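Local coordinates for trichomaglin (Trichosanthes lepiniana, PDB 1SGL), which probably cleaves RNA as an S-like ribonuclease of the ribonuclease T2 family, at residues Ile141-Asn145 with Ser203-Ile207. Numbering follows the deposited sequence.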
ATOM      1  N   ILE A 141      18.398  -4.149  -4.504  1.00 26.27           N
ATOM      2  CA  ILE A 141      17.335  -3.939  -5.474  1.00 25.89           C
ATOM      3  C   ILE A 141      16.847  -2.505  -5.260  1.00 26.68           C
ATOM      4  O   ILE A 141      16.200  -2.190  -4.257  1.00 28.36           O
ATOM      5  CB  ILE A 141      16.196  -4.960  -5.268  1.00 24.23           C
ATOM      6  CG1 ILE A 141      16.751  -6.379  -5.457  1.00 22.93           C
ATOM      7  CG2 ILE A 141      15.066  -4.709  -6.274  1.00 23.12           C
ATOM      8  CD1 ILE A 141      15.730  -7.477  -5.275  1.00 22.03           C
ATOM      9  N   VAL A 142      17.184  -1.629  -6.198  1.00 27.19           N
ATOM     10  CA  VAL A 142      16.810  -0.227  -6.088  1.00 27.53           C
ATOM     11  C   VAL A 142      16.178   0.318  -7.363  1.00 28.03           C
ATOM     12  O   VAL A 142      16.354  -0.243  -8.442  1.00 27.18           O
ATOM     13  CB  VAL A 142      18.040   0.625  -5.744  1.00 28.29           C
ATOM     14  CG1 VAL A 142      18.618   0.180  -4.404  1.00 29.74           C
ATOM     15  CG2 VAL A 142      19.088   0.473  -6.827  1.00 27.97           C
ATOM     16  N   ALA A 143      15.446   1.419  -7.223  1.00 26.92           N
ATOM     17  CA  ALA A 143      14.779   2.053  -8.355  1.00 28.58           C
ATOM     18  C   ALA A 143      15.784   2.303  -9.470  1.00 29.29           C
ATOM     19  O   ALA A 143      16.897   2.753  -9.222  1.00 28.54           O
ATOM     20  CB  ALA A 143      14.135   3.367  -7.916  1.00 29.00           C
ATOM     21  N   SER A 144      15.377   2.018 -10.700  1.00 30.57           N
ATOM     22  CA  SER A 144      16.249   2.185 -11.850  1.00 32.28           C
ATOM     23  C   SER A 144      15.446   2.199 -13.140  1.00 33.12           C
ATOM     24  O   SER A 144      14.506   1.427 -13.304  1.00 32.85           O
ATOM     25  CB  SER A 144      17.261   1.039 -11.900  1.00 32.79           C
ATOM     26  OG  SER A 144      17.953   1.025 -13.135  1.00 33.73           O
ATOM     27  N   ASN A 145      15.831   3.072 -14.062  1.00 35.84           N
ATOM     28  CA  ASN A 145      15.139   3.173 -15.339  1.00 37.81           C
ATOM     29  C   ASN A 145      15.874   2.400 -16.428  1.00 38.83           C
ATOM     30  O   ASN A 145      15.345   2.202 -17.522  1.00 39.33           O
ATOM     31  CB  ASN A 145      15.004   4.641 -15.745  1.00 38.21           C
ATOM     32  CG  ASN A 145      14.243   5.459 -14.721  1.00 38.84           C
ATOM     33  OD1 ASN A 145      13.192   5.043 -14.241  1.00 39.86           O
ATOM     34  ND2 ASN A 145      14.765   6.630 -14.386  1.00 39.30           N
ATOM     35  N   SER A 203      10.585  -4.215 -13.885  1.00 22.91           N
ATOM     36  CA  SER A 203      11.286  -2.964 -13.701  1.00 24.21           C
ATOM     37  C   SER A 203      10.690  -2.167 -12.557  1.00 23.51           C
ATOM     38  O   SER A 203       9.486  -2.214 -12.306  1.00 22.99           O
ATOM     39  CB  SER A 203      11.264  -2.150 -14.998  1.00 25.22           C
ATOM     40  OG  SER A 203       9.945  -1.836 -15.382  1.00 31.22           O
ATOM     41  N   LEU A 204      11.568  -1.462 -11.852  1.00 23.20           N
ATOM     42  CA  LEU A 204      11.218  -0.617 -10.722  1.00 23.23           C
ATOM     43  C   LEU A 204      11.686   0.772 -11.129  1.00 23.21           C
ATOM     44  O   LEU A 204      12.748   1.226 -10.714  1.00 22.80           O
ATOM     45  CB  LEU A 204      11.964  -1.077  -9.464  1.00 22.70           C
ATOM     46  CG  LEU A 204      11.545  -2.427  -8.862  1.00 24.31           C
ATOM     47  CD1 LEU A 204      12.583  -2.903  -7.853  1.00 24.09           C
ATOM     48  CD2 LEU A 204      10.194  -2.283  -8.194  1.00 22.83           C
ATOM     49  N   PRO A 205      10.900   1.460 -11.966  1.00 24.84           N
ATOM     50  CA  PRO A 205      11.270   2.803 -12.421  1.00 26.10           C
ATOM     51  C   PRO A 205      11.293   3.857 -11.320  1.00 27.90           C
ATOM     52  O   PRO A 205      10.594   3.742 -10.306  1.00 25.26           O
ATOM     53  CB  PRO A 205      10.220   3.103 -13.489  1.00 25.55           C
ATOM     54  CG  PRO A 205       9.009   2.380 -12.972  1.00 24.64           C
ATOM     55  CD  PRO A 205       9.586   1.058 -12.507  1.00 24.76           C
ATOM     56  N   GLU A 206      12.113   4.884 -11.522  1.00 29.67           N
ATOM     57  CA  GLU A 206      12.204   5.967 -10.555  1.00 31.77           C
ATOM     58  C   GLU A 206      11.078   6.942 -10.863  1.00 31.96           C
ATOM     59  O   GLU A 206      10.493   6.907 -11.950  1.00 30.26           O
ATOM     60  CB  GLU A 206      13.536   6.701 -10.691  1.00 34.51           C
ATOM     61  CG  GLU A 206      14.762   5.810 -10.734  1.00 39.02           C
ATOM     62  CD  GLU A 206      16.014   6.590 -11.095  1.00 41.77           C
ATOM     63  OE1 GLU A 206      16.529   7.329 -10.230  1.00 44.11           O
ATOM     64  OE2 GLU A 206      16.473   6.480 -12.250  1.00 43.68           O
ATOM     65  N   ILE A 207      10.766   7.804  -9.905  1.00 33.00           N
ATOM     66  CA  ILE A 207       9.732   8.803 -10.114  1.00 36.68           C
ATOM     67  C   ILE A 207      10.258   9.745 -11.190  1.00 39.45           C
ATOM     68  O   ILE A 207      11.399  10.192 -11.123  1.00 39.20           O
ATOM     69  CB  ILE A 207       9.459   9.599  -8.832  1.00 36.29           C
ATOM     70  CG1 ILE A 207       8.787   8.694  -7.796  1.00 36.25           C
ATOM     71  CG2 ILE A 207       8.591  10.807  -9.143  1.00 37.85           C
ATOM     72  CD1 ILE A 207       8.672   9.315  -6.416  1.00 36.67           C
TER
HETATM   73  O   HOH W   1      13.845  -1.283 -12.846  1.00 23.12           O
HETATM   74  O   HOH W   2      13.689   9.241 -13.452  1.00 47.37           O
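Two irregular pieces of chain cross obliquely and come together around Ala143 to Asn145, where backbone, side chains and water share the work of satisfying polar groups. The one direct backbone bond runs from Ser144 N to Leu204 O (2.7 Å, nearly straight). Leu204 N and Ser144 O, 4.4 Å apart, are too distant to pair; a water accepts from Leu204 N (2.5 Å) and donates to Ser144 O (2.8 Å). Proline has no amide hydrogen to offer at position 205, so the next available donor is Glu206 N, and Asn145 OD1 accepts from it at 2.9 Å. Asn145 ND2 donates to a second water (3.0 Å), which binds Ile207 O weakly; Glu206 OE2 lies 2.7 Å from Asn145 ND2, but at too poor an angle for a hydrogen bond. Ser144 OG accepts from the amides of Ser146, as in an ST turn, and Lys147. Tyr149 OH bonds Val142 O, and Thr38 OG1 bonds Ile207 N. Small Ala143 suits the close approach: its CA makes a CA-H...O contact with Leu204 O (3.2 Å), and its CB lies 3.8 Å from Glu206 CG. Apolar residues suit the buried end, where Ile141 CG2 touches Leu204 CD1 at 3.5 Å. The contact lies beside antiparallel strands 148-150 and 201-203: 141-145 leads from helix 132-139 towards the first, and 203-207 leaves the second. Ile141 and Leu204 pack on helix 151-162, while Trp14 of strand 7-14 touches Leu204 and hydrogen-bonds Pro205 O.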